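Local coordinates for protein citrate synthase (PDB 2P2W) that probably catalyses the condensation of oxaloacetate with acetyl-CoA and water to give citrate and CoA, feeding the tricarboxylic acid cycle, at residues 173-182 with 321-332. Numbering follows the deposited sequence.
Sequences LMEQDINAST and FATARVVGWTAH. With FLC (citrate anion), chain B.
Arg-325 reaches from helix 317-337 into segment 173-182 and ties it to the bound citrate. Bends at chi2 and chi3 (53° and 60°) curl its chain back, and Arg-325 NE donates to Leu-173 O at 2.8 Å. Arg-325 NH1 and NH2 go to OB1 and OB2 of one citrate carboxylate, NH2 to OB2 at 3.0 Å. The edge of the Phe-321 ring, at CE1, covers one guanidinium face, the backbone at Gln-176 the other; Leu-173 CD2 lies over the Phe-321 ring, 3.9 Å from its centroid.

Packing is tight at Gly-328, where even a CB would clash with Met-174 O and Glu-175 OE1. Nearby, His-332 NE2 donates in its ring plane to the syn side of Glu-175 OE2 (2.8 Å, 162° at the hydrogen), while Asp-177 N meets the same oxygen from above the carboxylate plane. Trp-329 NE1 donates a hydrogen bond to Ser-181 OG at 2.7 Å, and that hydroxyl donates to Asn-179 OD1, which also N-caps the helix through Thr-182 N. Replacing Asn-179 with an alanine is likely to leave Thr-182 N without its cap and the Ser-181 hydroxyl free to turn.

Citrate and a water bridging Glu-175 O and Arg-325 NH2 fill the other, still buried side; Gln-176 NE2 reaches citrate OG2 at 2.9 Å while Tyr-253 takes its OE1. His-250, a predicted active-site residue, and Arg-344 of the second subunit also bind this citrate, consistent with a citrate synthase active site at the subunit interface. Helix 42-51 packs on Met-174 and Val-327, helix 195-207 on Trp-329, and helix 110-133 on Val-326.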
loop_
_atom_site.group_PDB
_atom_site.type_symbol
_atom_site.label_atom_id
_atom_site.label_comp_id
_atom_site.label_asym_id
_atom_site.label_seq_id
_atom_site.Cartn_x
_atom_site.Cartn_y
_atom_site.Cartn_z
ATOM N N LEU A 173 15.314 7.815 -12.146
ATOM C CA LEU A 173 14.498 7.133 -11.145
ATOM C C LEU A 173 13.004 7.020 -11.450
ATOM O O LEU A 173 12.257 6.451 -10.661
ATOM C CB LEU A 173 14.658 7.842 -9.794
ATOM C CG LEU A 173 16.057 7.893 -9.177
ATOM C CD1 LEU A 173 16.101 8.958 -8.080
ATOM C CD2 LEU A 173 16.414 6.523 -8.615
ATOM N N MET A 174 12.556 7.549 -12.580
ATOM C CA MET A 174 11.134 7.505 -12.890
ATOM C C MET A 174 10.506 6.130 -13.042
ATOM O O MET A 174 9.351 5.932 -12.663
ATOM C CB MET A 174 10.834 8.281 -14.170
ATOM C CG MET A 174 10.791 9.776 -14.011
ATOM S SD MET A 174 10.235 10.537 -15.543
ATOM C CE MET A 174 10.376 12.262 -15.109
ATOM N N GLU A 175 11.254 5.174 -13.574
ATOM C CA GLU A 175 10.662 3.869 -13.833
ATOM C C GLU A 175 11.623 2.687 -13.915
ATOM O O GLU A 175 12.743 2.827 -14.403
ATOM C CB GLU A 175 9.889 3.977 -15.153
ATOM C CG GLU A 175 9.740 2.687 -15.933
ATOM C CD GLU A 175 8.720 1.762 -15.322
ATOM O OE1 GLU A 175 7.881 2.253 -14.539
ATOM O OE2 GLU A 175 8.754 0.549 -15.633
ATOM N N GLN A 176 11.181 1.526 -13.429
ATOM C CA GLN A 176 11.988 0.313 -13.532
ATOM C C GLN A 176 11.249 -1.007 -13.331
ATOM O O GLN A 176 11.470 -1.728 -12.355
ATOM C CB GLN A 176 13.212 0.344 -12.610
ATOM C CG GLN A 176 14.146 -0.836 -12.927
ATOM C CD GLN A 176 15.580 -0.619 -12.493
ATOM O OE1 GLN A 176 16.380 -0.025 -13.214
ATOM N NE2 GLN A 176 15.910 -1.106 -11.302
ATOM N N ASP A 177 10.365 -1.313 -14.272
ATOM C CA ASP A 177 9.628 -2.570 -14.262
ATOM C C ASP A 177 8.824 -2.821 -12.981
ATOM O O ASP A 177 8.325 -1.885 -12.352
ATOM C CB ASP A 177 10.619 -3.715 -14.520
ATOM C CG ASP A 177 9.952 -4.967 -15.060
ATOM O OD1 ASP A 177 9.150 -4.858 -16.010
ATOM O OD2 ASP A 177 10.248 -6.062 -14.536
ATOM N N ILE A 178 8.713 -4.087 -12.587
ATOM C CA ILE A 178 7.921 -4.434 -11.414
ATOM C C ILE A 178 8.694 -4.573 -10.107
ATOM O O ILE A 178 8.769 -5.658 -9.520
ATOM C CB ILE A 178 7.113 -5.724 -11.669
ATOM C CG1 ILE A 178 6.587 -5.733 -13.109
ATOM C CG2 ILE A 178 5.940 -5.799 -10.703
ATOM C CD1 ILE A 178 5.690 -4.548 -13.472
ATOM N N ASN A 179 9.265 -3.462 -9.653
ATOM C CA ASN A 179 10.004 -3.440 -8.400
ATOM C C ASN A 179 8.964 -3.501 -7.280
ATOM O O ASN A 179 7.764 -3.410 -7.539
ATOM C CB ASN A 179 10.837 -2.160 -8.315
ATOM C CG ASN A 179 10.019 -0.923 -8.605
ATOM O OD1 ASN A 179 9.337 -0.396 -7.730
ATOM N ND2 ASN A 179 10.066 -0.465 -9.851
ATOM N N ALA A 180 9.415 -3.655 -6.041
ATOM C CA ALA A 180 8.499 -3.764 -4.908
ATOM C C ALA A 180 7.429 -2.676 -4.797
ATOM O O ALA A 180 6.265 -2.988 -4.556
ATOM C CB ALA A 180 9.289 -3.849 -3.604
ATOM N N SER A 181 7.804 -1.409 -4.959
ATOM C CA SER A 181 6.813 -0.338 -4.839
ATOM C C SER A 181 5.833 -0.328 -6.017
ATOM O O SER A 181 4.635 -0.117 -5.830
ATOM C CB SER A 181 7.495 1.034 -4.684
ATOM O OG SER A 181 8.275 1.391 -5.815
ATOM N N THR A 182 6.332 -0.556 -7.228
ATOM C CA THR A 182 5.446 -0.602 -8.394
ATOM C C THR A 182 4.512 -1.802 -8.229
ATOM O O THR A 182 3.324 -1.735 -8.558
ATOM C CB THR A 182 6.244 -0.751 -9.715
ATOM O OG1 THR A 182 6.954 0.467 -9.977
ATOM C CG2 THR A 182 5.311 -1.062 -10.896
ATOM N N PHE A 321 12.936 10.252 -4.491
ATOM C CA PHE A 321 12.860 9.083 -5.357
ATOM C C PHE A 321 11.404 8.994 -5.833
ATOM O O PHE A 321 11.133 8.847 -7.029
ATOM C CB PHE A 321 13.233 7.834 -4.541
ATOM C CG PHE A 321 13.484 6.592 -5.365
ATOM C CD1 PHE A 321 12.881 6.407 -6.607
ATOM C CD2 PHE A 321 14.294 5.573 -4.860
ATOM C CE1 PHE A 321 13.078 5.230 -7.332
ATOM C CE2 PHE A 321 14.498 4.390 -5.577
ATOM C CZ PHE A 321 13.889 4.219 -6.814
ATOM N N ALA A 322 10.470 9.109 -4.889
ATOM C CA ALA A 322 9.041 9.028 -5.194
ATOM C C ALA A 322 8.556 10.132 -6.136
ATOM O O ALA A 322 7.692 9.905 -6.984
ATOM C CB ALA A 322 8.230 9.061 -3.894
ATOM N N THR A 323 9.108 11.329 -5.973
ATOM C CA THR A 323 8.739 12.472 -6.801
ATOM C C THR A 323 8.892 12.106 -8.271
ATOM O O THR A 323 8.141 12.578 -9.129
ATOM C CB THR A 323 9.621 13.691 -6.455
ATOM O OG1 THR A 323 9.339 14.100 -5.111
ATOM C CG2 THR A 323 9.349 14.852 -7.401
ATOM N N ALA A 324 9.870 11.254 -8.554
ATOM C CA ALA A 324 10.104 10.806 -9.916
ATOM C C ALA A 324 9.351 9.509 -10.206
ATOM O O ALA A 324 8.610 9.419 -11.184
ATOM C CB ALA A 324 11.597 10.602 -10.151
ATOM N N ARG A 325 9.534 8.513 -9.343
ATOM C CA ARG A 325 8.935 7.187 -9.574
ATOM C C ARG A 325 7.390 7.197 -9.607
ATOM O O ARG A 325 6.747 6.291 -10.121
ATOM C CB ARG A 325 9.427 6.245 -8.474
ATOM C CG ARG A 325 8.908 4.819 -8.655
ATOM C CD ARG A 325 9.200 4.273 -10.058
ATOM N NE ARG A 325 10.643 4.249 -10.312
ATOM C CZ ARG A 325 11.343 3.224 -9.790
ATOM N NH1 ARG A 325 10.731 2.293 -9.083
ATOM N NH2 ARG A 325 12.662 3.153 -9.996
ATOM N N VAL A 326 6.747 8.245 -9.091
ATOM C CA VAL A 326 5.290 8.307 -9.141
ATOM C C VAL A 326 4.837 8.235 -10.603
ATOM O O VAL A 326 3.754 7.724 -10.902
ATOM C CB VAL A 326 4.745 9.603 -8.465
ATOM C CG1 VAL A 326 5.193 10.834 -9.231
ATOM C CG2 VAL A 326 3.225 9.540 -8.373
ATOM N N VAL A 327 5.679 8.734 -11.513
ATOM C CA VAL A 327 5.381 8.691 -12.944
ATOM C C VAL A 327 5.311 7.228 -13.396
ATOM O O VAL A 327 4.370 6.817 -14.081
ATOM C CB VAL A 327 6.477 9.417 -13.772
ATOM C CG1 VAL A 327 6.165 9.320 -15.263
ATOM C CG2 VAL A 327 6.565 10.878 -13.351
ATOM N N GLY A 328 6.314 6.446 -13.007
ATOM C CA GLY A 328 6.336 5.043 -13.376
ATOM C C GLY A 328 5.215 4.260 -12.713
ATOM O O GLY A 328 4.577 3.416 -13.350
ATOM N N TRP A 329 4.982 4.524 -11.431
ATOM C CA TRP A 329 3.923 3.837 -10.694
ATOM C C TRP A 329 2.580 4.007 -11.405
ATOM O O TRP A 329 1.888 3.030 -11.681
ATOM C CB TRP A 329 3.783 4.393 -9.273
ATOM C CG TRP A 329 4.907 4.066 -8.319
ATOM C CD1 TRP A 329 5.756 2.990 -8.374
ATOM C CD2 TRP A 329 5.248 4.784 -7.126
ATOM N NE1 TRP A 329 6.600 2.997 -7.285
ATOM C CE2 TRP A 329 6.310 4.086 -6.504
ATOM C CE3 TRP A 329 4.754 5.949 -6.518
ATOM C CZ2 TRP A 329 6.891 4.517 -5.303
ATOM C CZ3 TRP A 329 5.331 6.377 -5.322
ATOM C CH2 TRP A 329 6.389 5.660 -4.728
ATOM N N THR A 330 2.224 5.258 -11.698
ATOM C CA THR A 330 0.954 5.555 -12.353
ATOM C C THR A 330 0.869 4.996 -13.774
ATOM O O THR A 330 -0.190 4.526 -14.192
ATOM C CB THR A 330 0.667 7.084 -12.363
ATOM O OG1 THR A 330 1.741 7.783 -12.996
ATOM C CG2 THR A 330 0.508 7.605 -10.940
ATOM N N ALA A 331 1.977 5.037 -14.511
ATOM C CA ALA A 331 1.997 4.508 -15.875
ATOM C C ALA A 331 1.626 3.021 -15.826
ATOM O O ALA A 331 0.812 2.541 -16.619
ATOM C CB ALA A 331 3.385 4.691 -16.491
ATOM N N HIS A 332 2.223 2.299 -14.882
ATOM C CA HIS A 332 1.945 0.878 -14.718
ATOM C C HIS A 332 0.506 0.608 -14.296
ATOM O O HIS A 332 -0.149 -0.274 -14.849
ATOM C CB HIS A 332 2.914 0.264 -13.703
ATOM C CG HIS A 332 4.197 -0.199 -14.315
ATOM N ND1 HIS A 332 4.298 -1.381 -15.016
ATOM C CD2 HIS A 332 5.418 0.385 -14.382
ATOM C CE1 HIS A 332 5.526 -1.505 -15.491
ATOM N NE2 HIS A 332 6.223 -0.446 -15.121
HETATM C CAC FLC B . 16.370 0.072 -5.241
HETATM C CA FLC B . 15.297 0.559 -6.220
HETATM C CB FLC B . 15.065 -0.377 -7.410
HETATM C CBC FLC B . 14.060 0.300 -8.345
HETATM C CG FLC B . 14.520 -1.726 -6.923
HETATM C CGC FLC B . 14.226 -2.731 -8.041
HETATM O OA1 FLC B . 17.397 -0.456 -5.720
HETATM O OA2 FLC B . 16.140 0.257 -4.026
HETATM O OB1 FLC B . 12.847 0.168 -8.077
HETATM O OB2 FLC B . 14.531 0.956 -9.300
HETATM O OG1 FLC B . 13.848 -3.868 -7.683
HETATM O OG2 FLC B . 14.365 -2.354 -9.226
HETATM O OHB FLC B . 16.303 -0.581 -8.097
HETATM O O HOH W 1 14.375 3.982 -12.458
#